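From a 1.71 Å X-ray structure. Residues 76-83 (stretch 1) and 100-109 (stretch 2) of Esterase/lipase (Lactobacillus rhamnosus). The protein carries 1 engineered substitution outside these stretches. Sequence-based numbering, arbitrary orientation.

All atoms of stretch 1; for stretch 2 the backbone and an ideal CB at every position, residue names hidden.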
# COMPACT_ATOMS: atom_id res chain seq x y z
N GLY A 76 -19.98 12.21 15.75
CA GLY A 76 -20.35 12.63 17.09
C GLY A 76 -19.87 13.97 17.53
O GLY A 76 -19.74 14.24 18.76
N TRP A 77 -19.49 14.86 16.60
CA TRP A 77 -18.89 16.18 16.87
C TRP A 77 -17.48 16.22 17.45
O TRP A 77 -16.82 17.27 17.45
CB TRP A 77 -19.90 17.12 17.64
CG TRP A 77 -21.32 17.23 17.19
CD1 TRP A 77 -21.80 18.04 16.22
CD2 TRP A 77 -22.44 16.47 17.63
NE1 TRP A 77 -23.09 17.88 16.05
CE2 TRP A 77 -23.55 16.92 16.90
CE3 TRP A 77 -22.63 15.48 18.61
CZ2 TRP A 77 -24.87 16.41 17.09
CZ3 TRP A 77 -23.88 15.00 18.84
CH2 TRP A 77 -25.02 15.45 18.06
N PHE A 78 -16.99 15.01 17.82
CA PHE A 78 -15.71 14.79 18.48
C PHE A 78 -14.66 14.10 17.61
O PHE A 78 -13.48 14.01 17.96
CB PHE A 78 -15.90 13.86 19.73
CG PHE A 78 -16.36 14.57 20.99
CD1 PHE A 78 -17.71 14.75 21.24
CD2 PHE A 78 -15.42 15.03 21.92
CE1 PHE A 78 -18.18 15.34 22.43
CE2 PHE A 78 -15.90 15.66 23.10
CZ PHE A 78 -17.23 15.82 23.31
N TYR A 79 -15.07 13.64 16.43
CA TYR A 79 -14.27 12.71 15.62
C TYR A 79 -14.47 13.02 14.15
O TYR A 79 -15.54 13.40 13.68
CB TYR A 79 -14.68 11.25 15.88
CG TYR A 79 -14.15 10.19 14.99
CD1 TYR A 79 -14.91 9.67 13.99
CD2 TYR A 79 -12.84 9.81 15.05
CE1 TYR A 79 -14.41 8.72 13.14
CE2 TYR A 79 -12.29 8.90 14.18
CZ TYR A 79 -13.10 8.34 13.19
OH TYR A 79 -12.62 7.38 12.26
N GLY A 80 -13.40 12.78 13.40
CA GLY A 80 -13.49 12.75 11.93
C GLY A 80 -12.66 13.84 11.30
O GLY A 80 -12.09 14.73 11.95
N ASP A 81 -12.59 13.81 9.96
CA ASP A 81 -11.87 14.80 9.22
C ASP A 81 -12.32 14.76 7.76
O ASP A 81 -13.26 14.01 7.47
CB ASP A 81 -10.32 14.63 9.32
CG ASP A 81 -9.83 13.28 8.83
OD1 ASP A 81 -10.43 12.68 7.91
OD2 ASP A 81 -8.85 12.72 9.46
N ARG A 82 -11.75 15.58 6.89
CA ARG A 82 -12.15 15.64 5.48
C ARG A 82 -11.96 14.34 4.72
O ARG A 82 -12.51 14.19 3.63
CB ARG A 82 -11.40 16.75 4.77
CG ARG A 82 -9.88 16.60 4.68
CD ARG A 82 -9.24 17.81 3.98
NE ARG A 82 -7.83 17.80 4.32
CZ ARG A 82 -6.91 16.93 3.90
NH1 ARG A 82 -7.08 16.13 2.85
NH2 ARG A 82 -5.73 16.94 4.54
N ASN A 83 -11.17 13.40 5.24
CA ASN A 83 -10.98 12.12 4.57
C ASN A 83 -11.92 11.01 4.98
O ASN A 83 -12.00 9.94 4.32
CB ASN A 83 -9.51 11.66 4.75
CG ASN A 83 -8.52 12.58 4.05
OD1 ASN A 83 -8.79 13.14 2.99
ND2 ASN A 83 -7.38 12.81 4.70
N UNK A 100 -17.58 18.55 -2.78
CA UNK A 100 -16.70 19.13 -1.79
C UNK A 100 -17.03 18.52 -0.45
O UNK A 100 -18.21 18.37 -0.07
CB UNK A 100 -16.83 20.65 -1.75
N UNK A 101 -15.99 18.15 0.28
CA UNK A 101 -16.15 17.73 1.68
C UNK A 101 -15.11 18.41 2.56
O UNK A 101 -13.96 18.43 2.23
CB UNK A 101 -16.03 16.21 1.81
N UNK A 102 -15.56 18.96 3.70
CA UNK A 102 -14.72 19.77 4.55
C UNK A 102 -14.42 19.09 5.86
O UNK A 102 -15.20 18.31 6.36
CB UNK A 102 -15.38 21.13 4.81
N UNK A 103 -13.27 19.46 6.41
CA UNK A 103 -13.00 19.32 7.83
C UNK A 103 -13.62 20.45 8.61
O UNK A 103 -13.94 21.48 8.05
CB UNK A 103 -11.49 19.26 8.09
N UNK A 104 -13.82 20.21 9.90
CA UNK A 104 -14.23 21.24 10.84
C UNK A 104 -13.60 20.87 12.17
O UNK A 104 -13.36 19.67 12.47
CB UNK A 104 -15.75 21.36 10.94
N UNK A 105 -13.28 21.91 12.93
CA UNK A 105 -12.69 21.65 14.26
C UNK A 105 -13.64 20.81 15.12
O UNK A 105 -14.85 20.91 15.02
CB UNK A 105 -12.37 22.97 14.97
N UNK A 106 -13.05 20.05 16.07
CA UNK A 106 -13.79 19.07 16.80
C UNK A 106 -14.00 19.53 18.28
O UNK A 106 -13.13 20.19 18.83
CB UNK A 106 -13.06 17.73 16.73
N UNK A 107 -15.08 19.08 18.86
CA UNK A 107 -15.25 19.24 20.34
C UNK A 107 -14.12 18.42 20.92
O UNK A 107 -13.72 17.39 20.39
CB UNK A 107 -16.62 18.78 20.85
N UNK A 108 -13.58 18.83 22.07
CA UNK A 108 -14.03 19.93 22.92
C UNK A 108 -13.19 21.20 22.68
O UNK A 108 -13.37 22.20 23.36
CB UNK A 108 -13.96 19.52 24.39
N UNK A 109 -12.35 21.23 21.65
CA UNK A 109 -11.55 22.41 21.34
C UNK A 109 -12.32 23.61 20.81
O UNK A 109 -11.88 24.76 20.96
CB UNK A 109 -10.48 22.03 20.31

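Position 100 has extended backbone angles (phi/psi -121/136), and its ideal CB finds nothing of stretch 1 within 5.5 Å, so stretch 1 sets no preference; the residue is Met100. At 101 the CB points toward stretch 1 and would lie 4.5 Å from Arg82 O. There is room for it, and the angles (-133/133) do not demand glycine, so a small residue would suit as well as none. The deposited residue is Gly101, whose O lies 4.0 Å from Arg82 CB.

The CB of 102 points away and leaves the choice open; Met102 occupies it, and its closest approach is through the backbone, with C 4.0 Å from Arg82 CB. At 103 the CB points sideways and would lie 3.9 Å from Arg82 N, close but without a clash, so a small side chain would fit and a larger one is not ruled out by this distance; phi/psi of -81/159 suit any residue. It is Gly103, with its N 3.7 Å from Arg82 CB.

From 104 the CB points sideways with no neighbour in stretch 1 within 5.5 Å, so only a long side chain could reach across. Tyr104 does so in part: its ring end comes nearer, and a water donates to both Tyr104 OH and Tyr79 O, 2.9 Å from each, joining the stretches without direct contact. Position 105 points away, and many side chains would serve; it is Arg105.

The CB of 106 lies 3.9 Å from both Trp77 O and Phe78 O and 4.6 Å from Tyr79 N. A medium-sized aliphatic chain could run along this backbone; a polar one is not excluded. Leu106 (chi1 m, chi2 t) places CD1 3.4 Å from Phe78 O and 3.7 Å from Gly80 O, and both CD1 and CD2 come within 3.9 Å of Tyr79 N.

Position 107 is directly engaged by stretch 1. Its backbone N donates to Trp77 O at 2.9 Å (N-H...O 161°), a bond that would exclude proline, and its CB points toward stretch 1, 3.9 Å from Phe78 CZ. An apolar side chain fits, whether leucine, isoleucine or methionine. In Leu107, CB sits 3.8 Å from the Phe78 ring centroid, 6° off the normal, a CH-pi contact over one face; CD1 reaches Trp77 CB at 3.6 Å and Phe78 CE1 at 3.8 Å.

The peptide bond before 108 is cis, which strongly suggests proline, and the ideal CB of 108 lies 4.5 Å from Phe78 CE2. Pro108 brings CD to 4.0 Å from that same Phe78 CE2. Position 109 is out of reach; the residue is Asp109, whose N makes a weak hydrogen bond to Leu106 O (3.1 Å).

Stretch 2 (100-109) MGMGYRLLPD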
# COMPACT_ATOMS: atom_id res chain seq x y z
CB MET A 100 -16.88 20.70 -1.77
CG MET A 100 -15.99 21.33 -0.73
SD MET A 100 -16.54 21.48 0.98
CE MET A 100 -17.46 22.97 0.86
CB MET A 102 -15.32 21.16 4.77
CG MET A 102 -16.38 21.26 5.83
SD MET A 102 -17.88 20.25 5.56
CE MET A 102 -18.63 21.03 4.13
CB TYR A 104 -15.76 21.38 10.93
CG TYR A 104 -16.57 20.10 11.18
CD1 TYR A 104 -17.11 19.38 10.14
CD2 TYR A 104 -16.69 19.57 12.43
CE1 TYR A 104 -17.78 18.18 10.35
CE2 TYR A 104 -17.42 18.39 12.67
CZ TYR A 104 -17.98 17.68 11.59
OH TYR A 104 -18.67 16.50 11.81
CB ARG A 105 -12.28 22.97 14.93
CG ARG A 105 -11.17 23.69 14.19
CD ARG A 105 -11.00 25.11 14.63
NE ARG A 105 -12.16 25.91 14.34
CZ ARG A 105 -12.46 27.09 14.86
NH1 ARG A 105 -11.65 27.67 15.70
NH2 ARG A 105 -13.56 27.68 14.50
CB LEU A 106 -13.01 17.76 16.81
CG LEU A 106 -12.80 17.11 15.41
CD1 LEU A 106 -12.03 15.81 15.49
CD2 LEU A 106 -14.10 16.92 14.71
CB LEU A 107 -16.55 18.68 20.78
CG LEU A 107 -17.86 19.16 20.20
CD1 LEU A 107 -19.07 18.64 20.85
CD2 LEU A 107 -17.97 20.59 19.96
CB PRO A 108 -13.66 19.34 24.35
CG PRO A 108 -12.41 18.60 24.07
CD PRO A 108 -12.59 17.95 22.74
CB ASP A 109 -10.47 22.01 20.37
CG ASP A 109 -9.57 20.96 20.99
OD1 ASP A 109 -9.22 21.12 22.21
OD2 ASP A 109 -9.34 19.97 20.31
O HOH W 1 -18.08 14.75 14.02
O HOH W 2 -11.96 15.39 19.81
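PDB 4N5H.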